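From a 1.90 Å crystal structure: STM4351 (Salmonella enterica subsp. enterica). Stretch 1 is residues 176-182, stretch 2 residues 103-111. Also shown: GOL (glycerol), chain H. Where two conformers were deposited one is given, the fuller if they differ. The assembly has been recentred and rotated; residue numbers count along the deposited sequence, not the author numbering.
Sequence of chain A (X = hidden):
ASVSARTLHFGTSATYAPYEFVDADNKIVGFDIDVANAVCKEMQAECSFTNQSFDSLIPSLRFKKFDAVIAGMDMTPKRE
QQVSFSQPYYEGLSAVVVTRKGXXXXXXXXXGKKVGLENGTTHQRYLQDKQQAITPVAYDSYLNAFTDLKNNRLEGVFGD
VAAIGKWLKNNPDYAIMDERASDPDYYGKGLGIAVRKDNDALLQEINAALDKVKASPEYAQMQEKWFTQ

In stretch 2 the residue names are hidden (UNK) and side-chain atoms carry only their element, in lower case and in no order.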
ATOM      1  N   ILE A 176      -4.449  -7.385 -27.265  1.00 16.39           N
ATOM      2  CA  ILE A 176      -4.228  -8.449 -26.310  1.00 15.61           C
ATOM      3  C   ILE A 176      -5.071  -9.651 -26.754  1.00 16.15           C
ATOM      4  O   ILE A 176      -6.278  -9.525 -27.016  1.00 17.88           O
ATOM      5  CB  ILE A 176      -4.604  -8.022 -24.863  1.00 16.70           C
ATOM      6  CG1 ILE A 176      -3.578  -7.024 -24.300  1.00 17.07           C
ATOM      7  CG2 ILE A 176      -4.695  -9.259 -23.936  1.00 14.61           C
ATOM      8  CD1 ILE A 176      -4.018  -6.348 -22.967  1.00 19.09           C
ATOM      9  N   MET A 177      -4.421 -10.805 -26.833  1.00 15.73           N
ATOM     10  CA  MET A 177      -5.058 -12.045 -27.240  1.00 15.85           C
ATOM     11  C   MET A 177      -6.032 -12.518 -26.170  1.00 16.63           C
ATOM     12  O   MET A 177      -5.807 -12.302 -24.975  1.00 16.21           O
ATOM     13  CB  MET A 177      -3.988 -13.094 -27.544  1.00 15.28           C
ATOM     14  CG  MET A 177      -4.486 -14.292 -28.332  1.00 15.84           C
ATOM     15  SD  MET A 177      -3.180 -15.505 -28.669  1.00 16.81           S
ATOM     16  CE  MET A 177      -3.052 -16.259 -27.043  1.00 16.61           C
ATOM     17  N   ASP A 178      -7.125 -13.147 -26.598  1.00 17.21           N
ATOM     18  CA  ASP A 178      -8.171 -13.544 -25.657  1.00 18.22           C
ATOM     19  C   ASP A 178      -7.678 -14.479 -24.541  1.00 17.92           C
ATOM     20  O   ASP A 178      -7.971 -14.238 -23.362  1.00 18.39           O
ATOM     21  CB  ASP A 178      -9.394 -14.117 -26.374  1.00 19.17           C
ATOM     22  CG  ASP A 178     -10.263 -13.032 -27.007  1.00 19.70           C
ATOM     23  OD1 ASP A 178     -10.127 -11.857 -26.602  1.00 20.15           O
ATOM     24  OD2 ASP A 178     -11.082 -13.348 -27.905  1.00 19.83           O
ATOM     25  N   GLU A 179      -6.940 -15.528 -24.896  1.00 17.54           N
ATOM     26  CA  GLU A 179      -6.478 -16.467 -23.877  1.00 17.83           C
ATOM     27  C   GLU A 179      -5.273 -15.891 -23.147  1.00 17.59           C
ATOM     28  O   GLU A 179      -4.267 -15.565 -23.775  1.00 16.84           O
ATOM     29  CB  GLU A 179      -6.131 -17.846 -24.462  1.00 17.78           C
ATOM     30  CG  GLU A 179      -5.754 -18.860 -23.365  1.00 17.54           C
ATOM     31  CD  GLU A 179      -5.384 -20.240 -23.871  1.00 17.77           C
ATOM     32  OE1 GLU A 179      -5.354 -20.477 -25.103  1.00 18.41           O
ATOM     33  OE2 GLU A 179      -5.109 -21.105 -23.014  1.00 18.68           O
ATOM     34  N   ARG A 180      -5.387 -15.797 -21.824  1.00 18.18           N
ATOM     35  CA  ARG A 180      -4.297 -15.352 -20.978  1.00 18.55           C
ATOM     36  C   ARG A 180      -3.649 -16.538 -20.272  1.00 18.75           C
ATOM     37  O   ARG A 180      -4.210 -17.638 -20.247  1.00 19.15           O
ATOM     38  CB  ARG A 180      -4.816 -14.344 -19.954  1.00 19.04           C
ATOM     39  CG  ARG A 180      -5.511 -13.171 -20.621  1.00 20.94           C
ATOM     40  CD  ARG A 180      -5.820 -12.053 -19.659  1.00 23.74           C
ATOM     41  NE  ARG A 180      -6.417 -10.932 -20.381  1.00 25.78           N
ATOM     42  CZ  ARG A 180      -6.446  -9.679 -19.937  1.00 28.94           C
ATOM     43  NH1 ARG A 180      -5.907  -9.367 -18.757  1.00 28.92           N
ATOM     44  NH2 ARG A 180      -7.022  -8.740 -20.673  1.00 31.06           N
ATOM     45  N   ALA A 181      -2.475 -16.304 -19.700  1.00 18.37           N
ATOM     46  CA  ALA A 181      -1.751 -17.331 -18.944  1.00 19.11           C
ATOM     47  C   ALA A 181      -1.709 -16.920 -17.483  1.00 19.65           C
ATOM     48  O   ALA A 181      -1.271 -15.815 -17.155  1.00 19.33           O
ATOM     49  CB  ALA A 181      -0.341 -17.504 -19.482  1.00 18.26           C
ATOM     50  N   SER A 182      -2.164 -17.814 -16.614  0.70 20.78           N
ATOM     51  CA  SER A 182      -2.291 -17.510 -15.194  0.70 21.65           C
ATOM     52  C   SER A 182      -1.736 -18.610 -14.295  0.70 21.81           C
ATOM     53  O   SER A 182      -1.665 -18.424 -13.072  0.70 21.91           O
ATOM     54  CB  SER A 182      -3.761 -17.245 -14.840  0.70 22.54           C
ATOM     55  OG  SER A 182      -4.152 -15.945 -15.248  0.70 24.24           O
ATOM     56  N   UNK A 103      -6.051 -11.688 -35.155  1.00 20.00           N
ATOM     57  CA  UNK A 103      -5.316 -12.742 -35.863  1.00 19.80           C
ATOM     58  C   UNK A 103      -5.221 -14.072 -35.105  1.00 19.19           C
ATOM     59  O   UNK A 103      -5.114 -15.143 -35.730  1.00 19.73           O
ATOM     60  c   UNK A 103      -3.918 -12.251 -36.287  1.00 19.99           C
ATOM     61  N   UNK A 104      -5.248 -13.994 -33.773  1.00 17.85           N
ATOM     62  CA  UNK A 104      -5.135 -15.158 -32.882  1.00 16.74           C
ATOM     63  C   UNK A 104      -6.063 -14.929 -31.689  1.00 16.73           C
ATOM     64  O   UNK A 104      -6.245 -13.784 -31.240  1.00 15.71           O
ATOM     65  o   UNK A 104      -0.207 -16.353 -36.840  1.00 19.50           O
ATOM     66  c   UNK A 104      -3.670 -15.391 -32.417  1.00 16.01           C
ATOM     67  c   UNK A 104      -1.029 -16.124 -35.762  1.00 18.48           C
ATOM     68  c   UNK A 104      -2.716 -15.657 -33.578  1.00 16.58           C
ATOM     69  c   UNK A 104      -2.620 -16.931 -34.153  1.00 15.93           C
ATOM     70  c   UNK A 104      -1.775 -17.169 -35.250  1.00 17.28           C
ATOM     71  c   UNK A 104      -1.114 -14.846 -35.209  1.00 16.07           C
ATOM     72  c   UNK A 104      -1.957 -14.620 -34.132  1.00 16.26           C
ATOM     73  N   UNK A 105      -6.657 -16.017 -31.197  1.00 16.01           N
ATOM     74  CA  UNK A 105      -7.497 -15.970 -30.000  1.00 16.65           C
ATOM     75  C   UNK A 105      -6.876 -16.767 -28.856  1.00 16.23           C
ATOM     76  O   UNK A 105      -6.987 -16.390 -27.691  1.00 16.35           O
ATOM     77  c   UNK A 105      -9.749 -15.647 -31.141  1.00 18.37           C
ATOM     78  c   UNK A 105      -9.715 -15.371 -32.468  1.00 18.01           C
ATOM     79  c   UNK A 105      -8.892 -16.538 -30.298  1.00 16.88           C
ATOM     80  n   UNK A 105     -10.739 -14.489 -32.724  1.00 19.79           N
ATOM     81  n   UNK A 105     -10.803 -14.923 -30.627  1.00 17.69           N
ATOM     82  c   UNK A 105     -11.378 -14.233 -31.597  1.00 19.99           C
ATOM     83  N   UNK A 106      -6.237 -17.884 -29.195  1.00 16.21           N
ATOM     84  CA  UNK A 106      -5.768 -18.831 -28.181  1.00 16.65           C
ATOM     85  C   UNK A 106      -4.339 -19.266 -28.437  1.00 16.33           C
ATOM     86  O   UNK A 106      -3.810 -19.127 -29.560  1.00 16.36           O
ATOM     87  o   UNK A 106      -6.412 -20.876 -29.342  1.00 17.61           O
ATOM     88  c   UNK A 106      -8.121 -19.831 -28.011  1.00 19.20           C
ATOM     89  c   UNK A 106      -6.633 -20.125 -28.146  1.00 17.55           C
ATOM     90  N   UNK A 107      -3.720 -19.833 -27.406  1.00 16.51           N
ATOM     91  CA  UNK A 107      -2.409 -20.466 -27.560  1.00 16.95           C
ATOM     92  C   UNK A 107      -2.401 -21.561 -28.628  1.00 17.55           C
ATOM     93  O   UNK A 107      -1.436 -21.673 -29.393  1.00 17.42           O
ATOM     94  c   UNK A 107      -0.396 -17.932 -23.589  1.00 18.02           C
ATOM     95  c   UNK A 107      -1.374 -19.931 -25.296  1.00 17.16           C
ATOM     96  c   UNK A 107       0.274 -18.232 -24.771  1.00 18.06           C
ATOM     97  c   UNK A 107      -2.036 -19.630 -24.110  1.00 18.54           C
ATOM     98  c   UNK A 107      -1.901 -21.007 -26.223  1.00 17.23           C
ATOM     99  c   UNK A 107      -1.560 -18.634 -23.255  1.00 18.89           C
ATOM    100  c   UNK A 107      -0.210 -19.225 -25.615  1.00 18.14           C
ATOM    101  N   UNK A 108      -3.476 -22.350 -28.692  1.00 18.49           N
ATOM    102  CA  UNK A 108      -3.624 -23.359 -29.744  1.00 19.19           C
ATOM    103  C   UNK A 108      -3.522 -22.728 -31.137  1.00 18.74           C
ATOM    104  O   UNK A 108      -2.907 -23.304 -32.034  1.00 18.93           O
ATOM    105  c   UNK A 108      -4.937 -24.130 -29.596  1.00 20.34           C
ATOM    106  N   UNK A 109      -4.110 -21.544 -31.306  1.00 18.30           N
ATOM    107  CA  UNK A 109      -4.059 -20.829 -32.588  1.00 18.29           C
ATOM    108  C   UNK A 109      -2.622 -20.462 -32.981  1.00 17.81           C
ATOM    109  O   UNK A 109      -2.327 -20.278 -34.160  1.00 18.18           O
ATOM    110  c   UNK A 109      -6.385 -19.803 -32.399  1.00 19.16           C
ATOM    111  o   UNK A 109      -6.872 -20.890 -32.780  1.00 18.55           O
ATOM    112  c   UNK A 109      -4.900 -19.544 -32.547  1.00 17.89           C
ATOM    113  o   UNK A 109      -7.070 -18.884 -31.892  1.00 19.15           O
ATOM    114  N   UNK A 110      -1.743 -20.349 -31.991  1.00 17.19           N
ATOM    115  CA  UNK A 110      -0.342 -20.002 -32.234  1.00 17.38           C
ATOM    116  C   UNK A 110       0.560 -21.202 -32.537  1.00 18.06           C
ATOM    117  O   UNK A 110       1.781 -21.057 -32.621  1.00 17.76           O
ATOM    118  c   UNK A 110      -0.123 -17.106 -29.668  1.00 14.83           C
ATOM    119  c   UNK A 110      -0.289 -17.720 -31.061  1.00 16.04           C
ATOM    120  c   UNK A 110       0.205 -19.174 -31.062  1.00 16.12           C
ATOM    121  c   UNK A 110       0.486 -16.922 -32.093  1.00 16.50           C
ATOM    122  N   UNK A 111      -0.041 -22.380 -32.716  1.00 19.57           N
ATOM    123  CA  UNK A 111       0.728 -23.598 -33.013  1.00 21.12           C
ATOM    124  C   UNK A 111       1.684 -23.369 -34.202  1.00 20.99           C
ATOM    125  O   UNK A 111       1.257 -22.939 -35.273  1.00 21.29           O
ATOM    126  c   UNK A 111       0.345 -28.536 -34.080  1.00 30.23           C
ATOM    127  n   UNK A 111      -0.470 -29.568 -34.799  1.00 32.09           N
ATOM    128  c   UNK A 111      -0.217 -24.780 -33.290  1.00 22.18           C
ATOM    129  c   UNK A 111      -0.440 -27.248 -33.833  1.00 28.00           C
ATOM    130  c   UNK A 111       0.473 -26.145 -33.302  1.00 25.13           C
TER
HETATM  131  C1  GOL H1250      -7.476 -10.941 -31.447  1.00 25.68           C
HETATM  132  O1  GOL H1250      -6.533 -10.038 -31.021  1.00 25.06           O
HETATM  133  C2  GOL H1250      -8.722 -10.644 -30.645  1.00 26.42           C
HETATM  134  O2  GOL H1250      -9.876 -10.958 -31.454  1.00 27.28           O
HETATM  135  C3  GOL H1250      -8.692 -11.513 -29.408  1.00 22.57           C
HETATM  136  O3  GOL H1250      -7.672 -12.521 -29.447  1.00 17.29           O
HETATM  137  O   HOH W   1      -5.108 -22.912 -26.280  1.00 21.00           O

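Position 103 carries a single side-chain carbon and lies beyond the reach of stretch 1; one carbon makes it alanine, A103.

Position 104 has one carbon leading to a six-carbon ring that bears an oxygen. The ring leads away from stretch 1, so the contact falls to the base of the residue, where CB lies 3.8 Å from M177 SD. That is tyrosine, Y104. The carbonyl O of Y104 accepts a hydrogen bond from glycerol O3 at 2.6 Å.

At position 105 one carbon leads to a five-membered ring of three carbons and two nitrogens, and although the CA-to-CB bond points away, a ring nitrogen lies 3.2 Å from D178 OD2. This is the mark of histidine, H105, and the nitrogen is ND1, which donates a hydrogen bond to that oxygen. The backbone makes the shorter bond, E179 N to H105 O at 2.9 Å, and D178 CA lies 5.0 Å from H105 CA.

Position 106 shows one carbon carrying an oxygen and a carbon, and that first carbon, CB, sits 3.3 Å from E179 OE1. A beta-branched hydroxyl residue is threonine, T106. Its OG1 accepts a hydrogen bond from the backbone N of position 109 at 3.1 Å.

Position 107 has one carbon and a bare six-carbon ring. M177 CE lies over one ring face, 4.3 Å from a ring carbon, while E179 CD approaches the edge, 3.4 Å from another. A181 CB adds an apolar contact 4.1 Å from a third. This is phenylalanine, F107, and the three ring carbons are CD1, CD2 and CE2 in turn.

Position 108, with one carbon, is alanine, A108. A water bridges the stretches here, accepting from A108 N at 3.0 Å and donating to E179 OE1 at 2.7 Å.

Position 109 has two carbons, the second carrying two oxygens, and does not touch stretch 1: aspartate, D109. Its OD2 instead accepts from H105 N and T106 N, both at 3.0 Å, tying down the turn.

Position 110 has four carbons forked at the second, and one end carbon lies 3.6 Å from M177 SD; this is leucine, L110.

Position 111 ends four carbons in a row with a nitrogen, extended and far from stretch 1. This is lysine, K111.

The rule is an apolar plug beside a polar clamp. M177, buried, reaches Y104, F107 and L110, while E179 grips the turn twice: its backbone N binds H105 O, and its extended side chain brings OE1 within 2.9 Å of F107 N. That carboxylate accepts the hydrogen bond of the F107 amide and, through the water, reaches A108 N, while T106 and D109 bond to each other's backbone and hold the loop in shape for its partner.

Stretch 2 (103-111) AYHTFADLK
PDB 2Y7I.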